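Local coordinates for protein thiosulfate reductase (PDB 2VPZ) that probably reduces polysulfide or thiosulfate as the molybdenum-containing subunit of a membrane-anchored respiratory complex, carrying two molybdopterin guanine dinucleotides and a [4Fe-4S] cluster, at residues Ala175-Val179 against Asp726-Gly730; Ala405-Lys409 against Glu419-Pro423; Leu661-Val667 against Pro679-Pro684; Arg707-Arg712 against Leu749-Leu755. All coordinates share one frame. Residue numbers count along the deposited sequence, not the author numbering.

Contact 1. Residues Ala175-Val179 against Asp726-Gly730; sequences APREV and DPISG
Ser729 lays its side chain against the helix 168-184, over the face formed by Ala175, Pro176 and Val179. The contact joins this helix of the molybdopterin oxidoreductase region to a loop of the dinucleotide-binding region, far away in sequence. Asp726 (chi1 t) opens an Asx turn in that loop, between strands 724-725 and 732-733: its OD1 accepts from Ile728 N (3.1 Å), and its OD2 accepts a hydrogen bond from Ser729 OG (2.7 Å). Thr341 also bonds OD2. Ser729 has chi1 near 88° and phi/psi of -118/61; Gly730 follows at 21/-5. The CA atoms of Pro176 and Ser729 lie 5.2 Å apart. The helix is kinked at Pro176. Pro176 N has no hydrogen to offer and lies 3.4 Å from Ser729 OG without a bond. Val179 (chi1 t) places CG1 3.9 Å from Ile728 CG2 and CG2 3.7 Å from Ser729 CB. Ala175 CB sits 3.5 Å from Ser729 O, and Pro176 CD approaches Ser729 OG to 3.2 Å.

Contact 2. Residues Ala405-Lys409 against Glu419-Pro423; sequences ADKGK and ELIEP
Two turns of one long connection between helix 341-354 and helix 423-426 pack together in a largely buried contact with a lysine bridging its edge. CA atoms come closest at Asp406 and Glu419, 5.8 Å apart, and Asp406 CB lies 3.7 Å from Glu419 CB. Ala405 CB lies 3.9 Å from Pro423 CG and 4.2 Å from Leu420 CD2, an apolar patch beside the polar contacts. Both segments form type I beta turns, Asp406 to Lys409 and Glu419 to Glu422; in the first, Lys409 N donates to Asp406 O at 3.2 Å. Lys409 (chi1 m, chi2 t, chi3 near -141°, chi4 t) reaches back across its own turn. Lys409 NZ makes weak hydrogen bonds to Glu419 O (3.1 Å) and Ala405 O (3.3 Å), and a long salt bridge of 3.7 Å to Glu422 OE1. A water donates to Glu422 OE1 (2.7 Å) and weakly accepts from Lys409 NZ (3.4 Å). Asp406 turns its carboxylate to Arg404 and Ala416 N, and Glu419 OE2 bonds Tyr723.

Contact 3. Residues Leu661-Val667 against Pro679-Pro684; sequences LKEGDYV and PVRVKP
Val682 (chi1 t) is the main bump: its CG2 meets Val667 CG2 at 3.6 Å and its CG1 lies 4.3 Å from Leu661 CB, so the isopropyl group fills the hollow between these two side chains. The Pro684 ring rests on the turn backbone, CG 4.2 Å from Lys662 C and 4.0 Å from Glu663 N. That turn is type I, Lys662 to Asp665, closed by Asp665 N to Lys662 O (3.2 Å) and by Lys662 N to Asp665 OD2 (3.0 Å). It leads into the antiparallel beta hairpin of strands 666-671 and 676-683, within a mixed sheet of the dinucleotide-binding domain. Tyr666 and Arg681 form a non-hydrogen-bonded pair (CA-CA 4.5 Å), Val667 and Val680 a hydrogen-bonded pair (CA-CA 5.4 Å). Val667 N donates to Val680 O (3.0 Å), Val680 N to Val667 O (2.9 Å), and Val682 N to Asp665 O (3.0 Å). On the Tyr666 face (chi1 m, chi2 near 75°), Arg681 CG covers the ring in a CH-pi contact, 3.9 Å from its centroid, while Pro679 CB lies 4.3 Å from Tyr666 CD2. Glu646 binds both the Tyr666 hydroxyl and the Arg681 guanidinium; His193 of the NRFC protein packs on Glu663.

Contact 4. Residues Arg707-Arg712 against Leu749-Leu755; sequences RLAHGR and LPSLTGL
Arg712 slides its guanidinium between two leucines of the 749-755 segment: Leu752 CG lies over one face, 3.5 Å from Arg712 NH2, and Leu749 CB over the opposite face, 4.2 Å from the same NH2. Chi1 near -34° and a t chi2 carry the chain out, chi3 at 88° bends it, and Pro750 O comes to the guanidinium edge at 3.6 Å from Arg712 NH2 without a hydrogen bond. Leu752 has chi1 near -98° and chi2 t, Leu749 chi1 m and chi2 near 149°. Leu708 takes chi1 of 23° with chi2 t; its CB meets Leu752 CD2 at 3.3 Å and its CD2 meets Leu755 CB at 3.7 Å. Leu755 (chi1 m, chi2 t) has CD1 3.4 Å from Arg707 O and CD2 over a face of the Arg707 guanidinium (chi1 m, chi2 t, chi3 p), 3.8 Å from its CZ. The 707-712 loop makes a type II beta turn from Ala709 to Arg712, with Gly711 at a positive phi of 85°; Leu749 CD2 approaches Gly711 O to 3.6 Å. Nearest CA pairs are Leu708 with Leu752 (6.5 Å) and Gly711 with Leu749 (7.6 Å). Ser751 is the N-cap of helix 752-756, its OG accepting from Gly754 N at 3.2 Å. The helix start lies against the loop joining strands 692-696 and 724-725, with helix 638-641 touching Leu708 through Trp638 and Arg712 through Met641.

How the contacts relate
Contacts 3 and 4 lie on the same side of the chain's centre, about 20 Å apart between centres and about 5 Å between nearest atoms. Contacts 1 and 2 form another neighbouring pair, about 15 Å between centres, and each stands about 37 to 40 Å, between centres, from contacts 3 and 4. Contacts 2, 3 and 4 follow in series along the chain, whereas contact 1 spans 547 residues: its segments enclose contacts 2 and 3 and alternate with those of contact 4. It joins the molybdopterin oxidoreductase and dinucleotide-binding regions; contact 2 lies in the former, contact 3 in the latter. The 726-730 loop, late in the chain, packs on helix 168-184, whose Pro176 side chain is about 10 Å from the molybdenum.

Contact 1. Residues Ala175-Val179 against Asp726-Gly730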
loop_
_atom_site.group_PDB
_atom_site.type_symbol
_atom_site.label_atom_id
_atom_site.label_comp_id
_atom_site.label_asym_id
_atom_site.label_seq_id
_atom_site.Cartn_x
_atom_site.Cartn_y
_atom_site.Cartn_z
ATOM N N ALA A 175 41.707 19.118 -8.178
ATOM C CA ALA A 175 42.523 19.701 -9.245
ATOM C C ALA A 175 41.930 19.650 -10.686
ATOM O O ALA A 175 41.911 20.685 -11.368
ATOM C CB ALA A 175 43.958 19.113 -9.246
ATOM N N PRO A 176 41.476 18.462 -11.171
ATOM C CA PRO A 176 40.906 18.436 -12.513
ATOM C C PRO A 176 39.828 19.464 -12.838
ATOM O O PRO A 176 39.812 20.067 -13.909
ATOM C CB PRO A 176 40.374 17.014 -12.665
ATOM C CG PRO A 176 41.314 16.178 -11.857
ATOM C CD PRO A 176 41.890 17.108 -10.752
ATOM N N ARG A 177 38.901 19.654 -11.913
ATOM C CA ARG A 177 37.822 20.573 -12.151
ATOM C C ARG A 177 38.202 22.054 -11.897
ATOM O O ARG A 177 37.619 22.947 -12.508
ATOM C CB ARG A 177 36.592 20.186 -11.333
ATOM C CG ARG A 177 36.744 20.398 -9.838
ATOM C CD ARG A 177 35.388 20.720 -9.241
ATOM N NE ARG A 177 35.427 21.275 -7.900
ATOM C CZ ARG A 177 34.486 21.091 -6.986
ATOM N NH1 ARG A 177 33.433 20.351 -7.289
ATOM N NH2 ARG A 177 34.598 21.634 -5.784
ATOM N N GLU A 178 39.168 22.314 -11.020
ATOM C CA GLU A 178 39.575 23.699 -10.734
ATOM C C GLU A 178 40.320 24.317 -11.930
ATOM O O GLU A 178 40.140 25.498 -12.257
ATOM C CB GLU A 178 40.427 23.806 -9.452
ATOM C CG GLU A 178 39.672 23.507 -8.134
ATOM C CD GLU A 178 38.300 24.193 -8.032
ATOM O OE1 GLU A 178 37.334 23.544 -7.549
ATOM O OE2 GLU A 178 38.189 25.383 -8.427
ATOM N N VAL A 179 41.149 23.494 -12.566
ATOM C CA VAL A 179 41.935 23.860 -13.746
ATOM C C VAL A 179 40.937 24.076 -14.918
ATOM O O VAL A 179 40.951 25.144 -15.551
ATOM C CB VAL A 179 42.975 22.742 -14.107
ATOM C CG1 VAL A 179 43.661 23.061 -15.437
ATOM C CG2 VAL A 179 44.013 22.597 -12.967
ATOM N N ASP A 726 47.487 12.871 -14.177
ATOM C CA ASP A 726 46.816 13.736 -15.147
ATOM C C ASP A 726 47.949 14.688 -15.612
ATOM O O ASP A 726 48.547 15.413 -14.793
ATOM C CB ASP A 726 45.658 14.554 -14.501
ATOM C CG ASP A 726 44.901 15.458 -15.520
ATOM O OD1 ASP A 726 45.296 15.524 -16.698
ATOM O OD2 ASP A 726 43.904 16.100 -15.101
ATOM N N PRO A 727 48.272 14.703 -16.928
ATOM C CA PRO A 727 49.323 15.583 -17.461
ATOM C C PRO A 727 48.975 17.110 -17.533
ATOM O O PRO A 727 49.839 17.936 -17.824
ATOM C CB PRO A 727 49.646 14.992 -18.834
ATOM C CG PRO A 727 48.300 14.397 -19.288
ATOM C CD PRO A 727 47.609 13.955 -17.997
ATOM N N ILE A 728 47.710 17.441 -17.270
ATOM C CA ILE A 728 47.155 18.810 -17.308
ATOM C C ILE A 728 46.946 19.522 -15.919
ATOM O O ILE A 728 47.341 20.684 -15.744
ATOM C CB ILE A 728 45.741 18.863 -18.069
ATOM C CG1 ILE A 728 45.872 18.652 -19.583
ATOM C CG2 ILE A 728 45.034 20.198 -17.777
ATOM C CD1 ILE A 728 44.659 19.188 -20.410
ATOM N N SER A 729 46.320 18.790 -14.983
ATOM C CA SER A 729 45.934 19.170 -13.574
ATOM C C SER A 729 46.628 18.317 -12.486
ATOM O O SER A 729 45.902 17.657 -11.757
ATOM C CB SER A 729 44.439 18.926 -13.345
ATOM O OG SER A 729 44.227 17.578 -12.895
ATOM N N GLY A 730 47.953 18.286 -12.353
ATOM C CA GLY A 730 48.541 17.418 -11.348
ATOM C C GLY A 730 47.864 16.174 -10.684
ATOM O O GLY A 730 48.534 15.457 -9.942
#

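Contact 2. Residues Ala405-Lys409 against Glu419-Pro423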
loop_
_atom_site.group_PDB
_atom_site.type_symbol
_atom_site.label_atom_id
_atom_site.label_comp_id
_atom_site.label_asym_id
_atom_site.label_seq_id
_atom_site.Cartn_x
_atom_site.Cartn_y
_atom_site.Cartn_z
ATOM N N ALA A 405 59.406 21.443 -6.203
ATOM C CA ALA A 405 60.007 20.213 -6.752
ATOM C C ALA A 405 59.232 19.341 -7.761
ATOM O O ALA A 405 59.750 18.320 -8.221
ATOM C CB ALA A 405 60.550 19.336 -5.575
ATOM N N ASP A 406 57.997 19.702 -8.104
ATOM C CA ASP A 406 57.192 18.937 -9.078
ATOM C C ASP A 406 56.887 19.804 -10.326
ATOM O O ASP A 406 56.016 19.487 -11.143
ATOM C CB ASP A 406 55.863 18.425 -8.437
ATOM C CG ASP A 406 54.877 19.543 -8.063
ATOM O OD1 ASP A 406 53.657 19.257 -7.990
ATOM O OD2 ASP A 406 55.323 20.687 -7.833
ATOM N N LYS A 407 57.669 20.872 -10.452
ATOM C CA LYS A 407 57.595 21.895 -11.494
ATOM C C LYS A 407 57.537 21.451 -12.980
ATOM O O LYS A 407 56.864 22.076 -13.794
ATOM C CB LYS A 407 58.709 22.938 -11.274
ATOM C CG LYS A 407 59.154 23.771 -12.483
ATOM C CD LYS A 407 58.147 24.871 -12.834
ATOM C CE LYS A 407 58.539 25.672 -14.090
ATOM N NZ LYS A 407 59.620 26.691 -13.833
ATOM N N GLY A 408 58.191 20.377 -13.383
ATOM C CA GLY A 408 58.039 20.052 -14.775
ATOM C C GLY A 408 57.163 18.861 -15.086
ATOM O O GLY A 408 57.002 18.464 -16.250
ATOM N N LYS A 409 56.496 18.296 -14.085
ATOM C CA LYS A 409 55.740 17.070 -14.318
ATOM C C LYS A 409 54.377 17.039 -15.045
ATOM O O LYS A 409 54.007 16.035 -15.664
ATOM C CB LYS A 409 55.700 16.264 -12.998
ATOM C CG LYS A 409 57.077 15.696 -12.574
ATOM C CD LYS A 409 57.121 15.288 -11.097
ATOM C CE LYS A 409 58.462 15.648 -10.413
ATOM N NZ LYS A 409 58.465 15.409 -8.921
ATOM N N GLU A 419 53.540 14.068 -5.887
ATOM C CA GLU A 419 54.745 14.174 -6.731
ATOM C C GLU A 419 56.035 14.634 -5.968
ATOM O O GLU A 419 57.152 14.292 -6.382
ATOM C CB GLU A 419 54.472 15.044 -7.971
ATOM C CG GLU A 419 53.333 14.520 -8.903
ATOM C CD GLU A 419 53.592 13.098 -9.439
ATOM O OE1 GLU A 419 54.740 12.842 -9.864
ATOM O OE2 GLU A 419 52.649 12.268 -9.443
ATOM N N LEU A 420 55.881 15.364 -4.856
ATOM C CA LEU A 420 57.007 15.843 -4.014
ATOM C C LEU A 420 57.553 14.774 -3.055
ATOM O O LEU A 420 58.367 15.095 -2.171
ATOM C CB LEU A 420 56.613 17.042 -3.116
ATOM C CG LEU A 420 55.699 18.132 -3.663
ATOM C CD1 LEU A 420 54.956 18.813 -2.513
ATOM C CD2 LEU A 420 56.493 19.146 -4.503
ATOM N N ILE A 421 57.086 13.537 -3.196
ATOM C CA ILE A 421 57.504 12.412 -2.322
ATOM C C ILE A 421 58.702 11.663 -2.871
ATOM O O ILE A 421 59.417 10.974 -2.150
ATOM C CB ILE A 421 56.419 11.292 -2.136
ATOM C CG1 ILE A 421 55.113 11.856 -1.616
ATOM C CG2 ILE A 421 56.975 10.190 -1.179
ATOM C CD1 ILE A 421 54.587 11.177 -0.337
ATOM N N GLU A 422 58.850 11.752 -4.181
ATOM C CA GLU A 422 59.907 11.092 -4.929
ATOM C C GLU A 422 61.236 11.806 -4.571
ATOM O O GLU A 422 62.255 11.124 -4.287
ATOM C CB GLU A 422 59.586 11.145 -6.426
ATOM C CG GLU A 422 60.473 10.353 -7.373
ATOM C CD GLU A 422 60.329 10.830 -8.823
ATOM O OE1 GLU A 422 59.984 12.021 -9.011
ATOM O OE2 GLU A 422 60.574 10.030 -9.765
ATOM N N PRO A 423 61.270 13.164 -4.594
ATOM C CA PRO A 423 62.449 13.958 -4.251
ATOM C C PRO A 423 63.129 13.550 -2.903
ATOM O O PRO A 423 64.329 13.786 -2.706
ATOM C CB PRO A 423 61.901 15.388 -4.193
ATOM C CG PRO A 423 60.822 15.410 -5.262
ATOM C CD PRO A 423 60.278 13.970 -5.329
HETATM O O HOH W 1 61.616 14.143 -8.635
#

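Contact 3. Residues Leu661-Val667 against Pro679-Pro684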
loop_
_atom_site.group_PDB
_atom_site.type_symbol
_atom_site.label_atom_id
_atom_site.label_comp_id
_atom_site.label_asym_id
_atom_site.label_seq_id
_atom_site.Cartn_x
_atom_site.Cartn_y
_atom_site.Cartn_z
ATOM N N LEU A 661 30.666 -17.677 -3.066
ATOM C CA LEU A 661 30.454 -16.717 -1.972
ATOM C C LEU A 661 29.028 -16.380 -1.577
ATOM O O LEU A 661 28.194 -16.127 -2.431
ATOM C CB LEU A 661 31.218 -15.413 -2.324
ATOM C CG LEU A 661 32.692 -15.530 -2.771
ATOM C CD1 LEU A 661 33.194 -14.231 -3.462
ATOM C CD2 LEU A 661 33.572 -15.901 -1.558
ATOM N N LYS A 662 28.705 -16.361 -0.295
ATOM C CA LYS A 662 27.357 -15.978 0.078
ATOM C C LYS A 662 27.279 -14.823 1.067
ATOM O O LYS A 662 28.301 -14.236 1.456
ATOM C CB LYS A 662 26.486 -17.172 0.482
ATOM C CG LYS A 662 27.173 -18.277 1.287
ATOM C CD LYS A 662 26.701 -19.679 0.858
ATOM C CE LYS A 662 27.186 -20.028 -0.566
ATOM N NZ LYS A 662 26.495 -21.226 -1.164
ATOM N N GLU A 663 26.070 -14.523 1.505
ATOM C CA GLU A 663 25.809 -13.425 2.402
ATOM C C GLU A 663 26.744 -13.083 3.568
ATOM O O GLU A 663 27.238 -11.951 3.676
ATOM C CB GLU A 663 24.364 -13.472 2.886
ATOM C CG GLU A 663 23.604 -12.193 2.626
ATOM C CD GLU A 663 22.289 -12.435 1.886
ATOM O OE1 GLU A 663 21.552 -13.358 2.314
ATOM O OE2 GLU A 663 22.012 -11.710 0.904
ATOM N N GLY A 664 27.027 -14.023 4.443
ATOM C CA GLY A 664 27.909 -13.688 5.557
ATOM C C GLY A 664 29.388 -14.009 5.420
ATOM O O GLY A 664 30.117 -13.957 6.394
ATOM N N ASP A 665 29.840 -14.339 4.220
ATOM C CA ASP A 665 31.255 -14.666 4.008
ATOM C C ASP A 665 32.215 -13.490 4.091
ATOM O O ASP A 665 31.821 -12.332 3.971
ATOM C CB ASP A 665 31.478 -15.370 2.659
ATOM C CG ASP A 665 30.840 -16.750 2.563
ATOM O OD1 ASP A 665 30.307 -17.226 3.587
ATOM O OD2 ASP A 665 30.887 -17.346 1.455
ATOM N N TYR A 666 33.492 -13.811 4.289
ATOM C CA TYR A 666 34.574 -12.836 4.343
ATOM C C TYR A 666 35.502 -13.158 3.200
ATOM O O TYR A 666 35.485 -14.261 2.647
ATOM C CB TYR A 666 35.272 -12.826 5.684
ATOM C CG TYR A 666 34.485 -11.989 6.656
ATOM C CD1 TYR A 666 33.304 -12.472 7.215
ATOM C CD2 TYR A 666 34.878 -10.675 6.949
ATOM C CE1 TYR A 666 32.520 -11.685 8.038
ATOM C CE2 TYR A 666 34.108 -9.862 7.774
ATOM C CZ TYR A 666 32.923 -10.374 8.320
ATOM O OH TYR A 666 32.151 -9.572 9.133
ATOM N N VAL A 667 36.334 -12.185 2.861
ATOM C CA VAL A 667 37.221 -12.356 1.711
ATOM C C VAL A 667 38.453 -11.447 1.843
ATOM O O VAL A 667 38.404 -10.449 2.576
ATOM C CB VAL A 667 36.385 -11.908 0.433
ATOM C CG1 VAL A 667 37.196 -10.921 -0.398
ATOM C CG2 VAL A 667 35.927 -13.118 -0.406
ATOM N N PRO A 679 40.656 -9.170 6.077
ATOM C CA PRO A 679 39.304 -9.679 5.751
ATOM C C PRO A 679 38.103 -8.704 5.768
ATOM O O PRO A 679 37.904 -8.029 6.775
ATOM C CB PRO A 679 39.131 -10.880 6.711
ATOM C CG PRO A 679 39.908 -10.499 7.938
ATOM C CD PRO A 679 41.010 -9.491 7.465
ATOM N N VAL A 680 37.345 -8.653 4.662
ATOM C CA VAL A 680 36.136 -7.792 4.450
ATOM C C VAL A 680 34.874 -8.606 4.188
ATOM O O VAL A 680 34.927 -9.654 3.535
ATOM C CB VAL A 680 36.205 -6.862 3.166
ATOM C CG1 VAL A 680 36.017 -5.415 3.566
ATOM C CG2 VAL A 680 37.473 -7.109 2.385
ATOM N N ARG A 681 33.739 -8.103 4.654
ATOM C CA ARG A 681 32.498 -8.808 4.431
ATOM C C ARG A 681 32.045 -8.673 2.968
ATOM O O ARG A 681 32.210 -7.611 2.344
ATOM C CB ARG A 681 31.391 -8.337 5.381
ATOM C CG ARG A 681 30.577 -9.481 5.954
ATOM C CD ARG A 681 29.399 -8.978 6.803
ATOM N NE ARG A 681 28.344 -8.353 6.012
ATOM C CZ ARG A 681 27.989 -7.062 6.039
ATOM N NH1 ARG A 681 28.610 -6.205 6.833
ATOM N NH2 ARG A 681 26.979 -6.626 5.268
ATOM N N VAL A 682 31.519 -9.768 2.425
ATOM C CA VAL A 682 31.031 -9.835 1.037
ATOM C C VAL A 682 29.550 -9.369 0.955
ATOM O O VAL A 682 28.757 -9.735 1.836
ATOM C CB VAL A 682 31.172 -11.296 0.465
ATOM C CG1 VAL A 682 30.511 -11.386 -0.925
ATOM C CG2 VAL A 682 32.662 -11.703 0.395
ATOM N N LYS A 683 29.196 -8.592 -0.071
ATOM C CA LYS A 683 27.857 -8.032 -0.254
ATOM C C LYS A 683 27.274 -8.272 -1.653
ATOM O O LYS A 683 27.260 -7.358 -2.557
ATOM C CB LYS A 683 27.834 -6.556 0.131
ATOM C CG LYS A 683 26.483 -6.012 0.563
ATOM C CD LYS A 683 25.936 -5.040 -0.473
ATOM C CE LYS A 683 25.564 -3.692 0.149
ATOM N NZ LYS A 683 24.393 -3.055 -0.545
ATOM N N PRO A 684 26.785 -9.517 -1.858
ATOM C CA PRO A 684 26.158 -10.125 -3.013
ATOM C C PRO A 684 24.843 -9.511 -3.474
ATOM O O PRO A 684 24.068 -10.200 -4.125
ATOM C CB PRO A 684 26.005 -11.601 -2.594
ATOM C CG PRO A 684 25.770 -11.520 -1.103
ATOM C CD PRO A 684 26.744 -10.408 -0.690
#

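Contact 4. Residues Arg707-Arg712 against Leu749-Leu755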
loop_
_atom_site.group_PDB
_atom_site.type_symbol
_atom_site.label_atom_id
_atom_site.label_comp_id
_atom_site.label_asym_id
_atom_site.label_seq_id
_atom_site.Cartn_x
_atom_site.Cartn_y
_atom_site.Cartn_z
ATOM N N ARG A 707 42.391 1.835 19.650
ATOM C CA ARG A 707 41.835 0.543 19.991
ATOM C C ARG A 707 40.529 0.050 19.303
ATOM O O ARG A 707 40.389 -1.163 19.080
ATOM C CB ARG A 707 41.827 0.373 21.548
ATOM C CG ARG A 707 43.272 0.448 22.182
ATOM C CD ARG A 707 43.388 -0.218 23.579
ATOM N NE ARG A 707 43.103 -1.664 23.562
ATOM C CZ ARG A 707 42.499 -2.348 24.541
ATOM N NH1 ARG A 707 42.101 -1.730 25.646
ATOM N NH2 ARG A 707 42.267 -3.649 24.396
ATOM N N LEU A 708 39.585 0.911 18.935
ATOM C CA LEU A 708 38.417 0.416 18.169
ATOM C C LEU A 708 38.441 0.574 16.644
ATOM O O LEU A 708 37.446 0.250 16.005
ATOM C CB LEU A 708 37.029 0.904 18.701
ATOM C CG LEU A 708 36.878 2.158 19.534
ATOM C CD1 LEU A 708 35.380 2.509 19.749
ATOM C CD2 LEU A 708 37.599 1.956 20.888
ATOM N N ALA A 709 39.504 1.094 16.042
ATOM C CA ALA A 709 39.581 1.204 14.577
ATOM C C ALA A 709 40.559 0.155 14.022
ATOM O O ALA A 709 40.485 -0.247 12.841
ATOM C CB ALA A 709 40.009 2.638 14.113
ATOM N N HIS A 710 41.440 -0.294 14.918
ATOM C CA HIS A 710 42.469 -1.327 14.641
ATOM C C HIS A 710 41.956 -2.722 14.265
ATOM O O HIS A 710 41.283 -3.389 15.056
ATOM C CB HIS A 710 43.492 -1.565 15.799
ATOM C CG HIS A 710 44.585 -2.518 15.477
ATOM N ND1 HIS A 710 45.554 -2.228 14.569
ATOM C CD2 HIS A 710 44.810 -3.778 15.863
ATOM C CE1 HIS A 710 46.339 -3.267 14.395
ATOM N NE2 HIS A 710 45.908 -4.232 15.180
ATOM N N GLY A 711 42.307 -3.135 13.036
ATOM C CA GLY A 711 41.965 -4.424 12.441
ATOM C C GLY A 711 40.626 -4.637 11.737
ATOM O O GLY A 711 40.248 -5.777 11.404
ATOM N N ARG A 712 39.903 -3.560 11.460
ATOM C CA ARG A 712 38.556 -3.633 10.864
ATOM C C ARG A 712 38.393 -3.179 9.384
ATOM O O ARG A 712 38.856 -2.096 9.012
ATOM C CB ARG A 712 37.582 -2.856 11.820
ATOM C CG ARG A 712 37.997 -3.014 13.323
ATOM C CD ARG A 712 37.021 -2.439 14.401
ATOM N NE ARG A 712 35.984 -3.389 14.815
ATOM C CZ ARG A 712 35.866 -3.996 15.991
ATOM N NH1 ARG A 712 36.731 -3.785 16.965
ATOM N NH2 ARG A 712 34.858 -4.835 16.193
ATOM N N LEU A 749 37.783 -10.455 16.567
ATOM C CA LEU A 749 38.126 -9.111 17.017
ATOM C C LEU A 749 37.583 -8.800 18.392
ATOM O O LEU A 749 36.676 -9.500 18.861
ATOM C CB LEU A 749 37.535 -8.101 16.029
ATOM C CG LEU A 749 38.054 -8.052 14.598
ATOM C CD1 LEU A 749 36.935 -7.611 13.622
ATOM C CD2 LEU A 749 39.275 -7.117 14.558
ATOM N N PRO A 750 38.097 -7.741 19.055
ATOM C CA PRO A 750 37.529 -7.484 20.376
ATOM C C PRO A 750 36.067 -6.999 20.282
ATOM O O PRO A 750 35.553 -6.681 19.194
ATOM C CB PRO A 750 38.444 -6.417 20.983
ATOM C CG PRO A 750 39.678 -6.365 20.060
ATOM C CD PRO A 750 39.132 -6.763 18.714
ATOM N N SER A 751 35.392 -6.946 21.420
ATOM C CA SER A 751 34.026 -6.461 21.440
ATOM C C SER A 751 34.059 -4.923 21.401
ATOM O O SER A 751 34.743 -4.301 22.220
ATOM C CB SER A 751 33.301 -6.946 22.697
ATOM O OG SER A 751 32.241 -6.081 23.034
ATOM N N LEU A 752 33.354 -4.323 20.443
ATOM C CA LEU A 752 33.267 -2.863 20.308
ATOM C C LEU A 752 32.558 -2.173 21.477
ATOM O O LEU A 752 32.934 -1.057 21.848
ATOM C CB LEU A 752 32.549 -2.442 19.025
ATOM C CG LEU A 752 33.384 -2.047 17.821
ATOM C CD1 LEU A 752 32.439 -1.702 16.670
ATOM C CD2 LEU A 752 34.289 -0.854 18.160
ATOM N N THR A 753 31.518 -2.800 22.025
ATOM C CA THR A 753 30.767 -2.247 23.171
ATOM C C THR A 753 31.692 -2.213 24.413
ATOM O O THR A 753 31.721 -1.219 25.151
ATOM C CB THR A 753 29.443 -3.063 23.465
ATOM O OG1 THR A 753 28.553 -2.967 22.359
ATOM C CG2 THR A 753 28.722 -2.546 24.718
ATOM N N GLY A 754 32.457 -3.286 24.621
ATOM C CA GLY A 754 33.415 -3.354 25.712
ATOM C C GLY A 754 34.362 -2.159 25.653
ATOM O O GLY A 754 34.476 -1.400 26.617
ATOM N N LEU A 755 35.044 -1.980 24.522
ATOM C CA LEU A 755 35.939 -0.830 24.291
ATOM C C LEU A 755 35.180 0.530 24.403
ATOM O O LEU A 755 35.619 1.432 25.123
ATOM C CB LEU A 755 36.617 -0.931 22.913
ATOM C CG LEU A 755 37.637 -2.061 22.744
ATOM C CD1 LEU A 755 37.972 -2.294 21.251
ATOM C CD2 LEU A 755 38.894 -1.717 23.554
#